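Lysin (Bacillus phage PBC5, PDB 6ILU) binds the bacterial cell wall through this SH3b-type cell-wall-binding domain, probably directing the phage endolysin to the cell wall of its Bacillus host. Local coordinates at residues N26-P31 / E66-Y71. Numbering follows the deposited sequence.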
ATOM      1  N   ASN A  26      15.597   7.360  -7.862  1.00 28.70           N
ATOM      2  CA  ASN A  26      15.092   8.720  -7.659  1.00 28.42           C
ATOM      3  C   ASN A  26      13.828   8.779  -6.823  1.00 25.04           C
ATOM      4  O   ASN A  26      12.982   7.885  -6.881  1.00 26.78           O
ATOM      5  CB  ASN A  26      14.820   9.404  -8.992  1.00 32.05           C
ATOM      6  CG  ASN A  26      16.068   9.515  -9.833  1.00 41.79           C
ATOM      7  OD1 ASN A  26      17.119   9.865  -9.328  1.00 41.35           O
ATOM      8  ND2 ASN A  26      15.971   9.144 -11.100  1.00 47.42           N
ATOM      9  N   LEU A  27      13.759   9.838  -6.017  1.00 23.50           N
ATOM     10  CA  LEU A  27      12.569  10.171  -5.238  1.00 23.82           C
ATOM     11  C   LEU A  27      11.978  11.447  -5.805  1.00 25.39           C
ATOM     12  O   LEU A  27      12.718  12.316  -6.308  1.00 30.44           O
ATOM     13  CB  LEU A  27      12.881  10.388  -3.749  1.00 25.67           C
ATOM     14  CG  LEU A  27      13.458   9.199  -2.997  1.00 29.88           C
ATOM     15  CD1 LEU A  27      13.761   9.562  -1.556  1.00 34.43           C
ATOM     16  CD2 LEU A  27      12.526   7.979  -3.086  1.00 31.07           C
ATOM     17  N   TYR A  28      10.659  11.572  -5.639  1.00 22.70           N
ATOM     18  CA  TYR A  28       9.874  12.604  -6.283  1.00 22.80           C
ATOM     19  C   TYR A  28       8.817  13.175  -5.362  1.00 20.64           C
ATOM     20  O   TYR A  28       8.383  12.532  -4.373  1.00 21.63           O
ATOM     21  CB  TYR A  28       9.139  12.038  -7.502  1.00 21.64           C
ATOM     22  CG  TYR A  28      10.042  11.537  -8.603  1.00 25.42           C
ATOM     23  CD1 TYR A  28      10.483  12.393  -9.597  1.00 27.97           C
ATOM     24  CD2 TYR A  28      10.452  10.211  -8.628  1.00 25.61           C
ATOM     25  CE1 TYR A  28      11.323  11.933 -10.629  1.00 30.47           C
ATOM     26  CE2 TYR A  28      11.328   9.754  -9.636  1.00 28.49           C
ATOM     27  CZ  TYR A  28      11.725  10.619 -10.632  1.00 29.71           C
ATOM     28  OH  TYR A  28      12.561  10.173 -11.635  1.00 32.55           O
ATOM     29  N   GLU A  29       8.366  14.383  -5.692  1.00 20.75           N
ATOM     30  CA  GLU A  29       7.073  14.844  -5.171  1.00 22.71           C
ATOM     31  C   GLU A  29       6.066  14.885  -6.333  1.00 25.09           C
ATOM     32  O   GLU A  29       6.456  14.726  -7.507  1.00 25.77           O
ATOM     33  CB  GLU A  29       7.204  16.219  -4.492  1.00 25.53           C
ATOM     34  CG  GLU A  29       7.705  17.287  -5.386  1.00 28.71           C
ATOM     35  CD  GLU A  29       7.925  18.603  -4.635  1.00 34.99           C
ATOM     36  OE1 GLU A  29       6.936  19.199  -4.189  1.00 38.85           O
ATOM     37  OE2 GLU A  29       9.082  19.041  -4.499  1.00 39.16           O
ATOM     38  N   ARG A  30       4.770  15.036  -6.010  1.00 20.57           N
ATOM     39  CA  ARG A  30       3.704  15.223  -7.027  1.00 19.64           C
ATOM     40  C   ARG A  30       3.541  13.985  -7.929  1.00 21.58           C
ATOM     41  O   ARG A  30       3.862  13.988  -9.129  1.00 20.71           O
ATOM     42  CB  ARG A  30       3.966  16.488  -7.902  1.00 21.67           C
ATOM     43  CG  ARG A  30       2.693  16.915  -8.656  1.00 22.52           C
ATOM     44  CD  ARG A  30       2.814  18.245  -9.371  1.00 26.72           C
ATOM     45  NE  ARG A  30       3.725  18.094 -10.513  1.00 27.15           N
ATOM     46  CZ  ARG A  30       4.074  19.092 -11.318  1.00 31.58           C
ATOM     47  NH1 ARG A  30       3.598  20.330 -11.121  1.00 35.31           N
ATOM     48  NH2 ARG A  30       4.906  18.863 -12.340  1.00 33.75           N
ATOM     49  N   PRO A  31       2.962  12.919  -7.381  1.00 18.10           N
ATOM     50  CA  PRO A  31       3.068  11.635  -8.104  1.00 19.87           C
ATOM     51  C   PRO A  31       2.278  11.574  -9.400  1.00 19.82           C
ATOM     52  O   PRO A  31       2.640  10.776 -10.257  1.00 22.78           O
ATOM     53  CB  PRO A  31       2.552  10.608  -7.072  1.00 20.82           C
ATOM     54  CG  PRO A  31       1.774  11.422  -6.107  1.00 19.68           C
ATOM     55  CD  PRO A  31       2.471  12.755  -6.000  1.00 18.37           C
ATOM     56  N   GLU A  66       5.641  13.636   1.527  1.00 23.65           N
ATOM     57  CA  GLU A  66       5.362  14.169   0.181  1.00 20.91           C
ATOM     58  C   GLU A  66       6.518  14.167  -0.778  1.00 23.08           C
ATOM     59  O   GLU A  66       6.281  14.099  -1.975  1.00 20.71           O
ATOM     60  CB  GLU A  66       4.889  15.631   0.262  1.00 22.43           C
ATOM     61  CG  GLU A  66       3.388  15.805   0.684  1.00 23.32           C
ATOM     62  CD  GLU A  66       2.864  17.189   0.393  1.00 26.45           C
ATOM     63  OE1 GLU A  66       3.668  18.171   0.176  1.00 29.05           O
ATOM     64  OE2 GLU A  66       1.607  17.343   0.453  1.00 27.27           O
ATOM     65  N   LYS A  67       7.742  14.320  -0.273  1.00 22.40           N
ATOM     66  CA  LYS A  67       8.897  14.255  -1.210  1.00 22.81           C
ATOM     67  C   LYS A  67       9.585  12.877  -1.337  1.00 25.08           C
ATOM     68  O   LYS A  67      10.716  12.810  -1.838  1.00 25.67           O
ATOM     69  CB  LYS A  67       9.916  15.338  -0.787  1.00 26.44           C
ATOM     70  CG  LYS A  67       9.313  16.727  -0.813  1.00 30.40           C
ATOM     71  CD  LYS A  67      10.305  17.801  -0.429  1.00 41.53           C
ATOM     72  CE  LYS A  67      11.225  18.095  -1.611  1.00 44.34           C
ATOM     73  NZ  LYS A  67      12.087  19.287  -1.391  1.00 44.86           N
ATOM     74  N   GLN A  68       8.919  11.802  -0.922  1.00 21.31           N
ATOM     75  CA  GLN A  68       9.526  10.466  -0.966  1.00 21.10           C
ATOM     76  C   GLN A  68       8.741   9.494  -1.818  1.00 21.08           C
ATOM     77  O   GLN A  68       8.692   8.301  -1.523  1.00 20.65           O
ATOM     78  CB  GLN A  68       9.693   9.943   0.465  1.00 24.41           C
ATOM     79  CG  GLN A  68      10.895  10.601   1.189  1.00 24.24           C
ATOM     80  CD  GLN A  68      10.539  11.871   1.932  1.00 26.54           C
ATOM     81  OE1 GLN A  68       9.563  11.881   2.681  1.00 27.36           O
ATOM     82  NE2 GLN A  68      11.359  12.932   1.779  1.00 25.83           N
ATOM     83  N   TRP A  69       8.174   9.980  -2.922  1.00 19.44           N
ATOM     84  CA  TRP A  69       7.563   9.050  -3.895  1.00 19.26           C
ATOM     85  C   TRP A  69       8.592   8.446  -4.839  1.00 19.82           C
ATOM     86  O   TRP A  69       9.543   9.120  -5.253  1.00 21.35           O
ATOM     87  CB  TRP A  69       6.510   9.777  -4.758  1.00 17.11           C
ATOM     88  CG  TRP A  69       5.282  10.169  -3.991  1.00 16.69           C
ATOM     89  CD1 TRP A  69       5.025  11.378  -3.462  1.00 19.99           C
ATOM     90  CD2 TRP A  69       4.168   9.330  -3.677  1.00 18.75           C
ATOM     91  NE1 TRP A  69       3.781  11.379  -2.825  1.00 20.04           N
ATOM     92  CE2 TRP A  69       3.249  10.110  -2.964  1.00 18.42           C
ATOM     93  CE3 TRP A  69       3.853   7.996  -3.983  1.00 16.46           C
ATOM     94  CZ2 TRP A  69       2.005   9.600  -2.522  1.00 18.67           C
ATOM     95  CZ3 TRP A  69       2.650   7.472  -3.545  1.00 16.99           C
ATOM     96  CH2 TRP A  69       1.737   8.262  -2.805  1.00 16.39           C
ATOM     97  N   ALA A  70       8.371   7.175  -5.195  1.00 20.48           N
ATOM     98  CA  ALA A  70       9.281   6.490  -6.104  1.00 20.48           C
ATOM     99  C   ALA A  70       8.468   5.545  -6.989  1.00 18.14           C
ATOM    100  O   ALA A  70       7.414   5.060  -6.585  1.00 19.41           O
ATOM    101  CB  ALA A  70      10.344   5.703  -5.339  1.00 25.77           C
ATOM    102  N   TYR A  71       8.969   5.248  -8.176  1.00 20.84           N
ATOM    103  CA  TYR A  71       8.203   4.325  -9.032  1.00 19.91           C
ATOM    104  C   TYR A  71       8.272   2.879  -8.539  1.00 21.68           C
ATOM    105  O   TYR A  71       9.370   2.368  -8.263  1.00 22.16           O
ATOM    106  CB  TYR A  71       8.708   4.398 -10.478  1.00 19.68           C
ATOM    107  CG  TYR A  71       8.363   5.677 -11.182  1.00 24.05           C
ATOM    108  CD1 TYR A  71       7.060   5.936 -11.584  1.00 24.54           C
ATOM    109  CD2 TYR A  71       9.334   6.634 -11.452  1.00 24.81           C
ATOM    110  CE1 TYR A  71       6.725   7.127 -12.248  1.00 25.96           C
ATOM    111  CE2 TYR A  71       8.999   7.813 -12.115  1.00 26.02           C
ATOM    112  CZ  TYR A  71       7.701   8.046 -12.516  1.00 26.79           C
ATOM    113  OH  TYR A  71       7.399   9.195 -13.211  1.00 28.76           O
TER
HETATM  114  O   HOH W   1      11.685   6.330  -8.797  1.00 25.39           O
HETATM  115  O   HOH W   2       4.615  18.003  -2.626  1.00 30.56           O
HETATM  116  O   HOH W   3       4.132  15.142  -3.231  1.00 20.52           O
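Tyr28 and Trp69 are joined through their backbones by a reciprocal pair of hydrogen bonds, the single antiparallel bridge between strands 26-29 and 69-71. Tyr28 N donates to Trp69 O at 2.7 Å, and the return bond from Trp69 N to Tyr28 O is 2.9 Å long. Trp69 O also receives the CA-H of Leu27. The strands diverge steeply, at 124° between their directions, and water takes over where direct pairing stops. At one end a water donates to Asn26 O and accepts from Tyr71 N; at the other, a second water accepts from Arg30 N and donates to Glu66 O at 2.7 Å, an oxygen that the CA-H of Glu29 also approaches. A third water donates to both Glu29 OE1 and Glu66 OE1, relaying between two carboxylates whose like charges stand 5.5 Å apart. Glu29 OE2 faces Lys67 NZ at 4.3 Å, too long for a salt bridge, although the two chains run side by side.

Aromatic rings and a proline pack beside the backbone bridge. Pro31 lies over one face of the Trp69 indole, its CG 3.8 Å from the centroid of the five-membered ring in a CH-pi contact, while Tyr28 O sits in plane at the indole's edge. With CG of Tyr28 anti to the carbonyl carbon (chi1 -63°), its ring has Trp69 O at its edge and receives the edge of Tyr71 toward its face, offset, with the planes at 64°. Met60 of strand 60-62 touches Tyr28, Trp69 and Tyr71. Tyr28 and Trp69 thus satisfy each other's backbone groups, while water serves Asn26 O, Tyr71 N, Arg30 N and Glu66 O, so the join between strands 25-29 and 69-71 depends partly on ordered solvent.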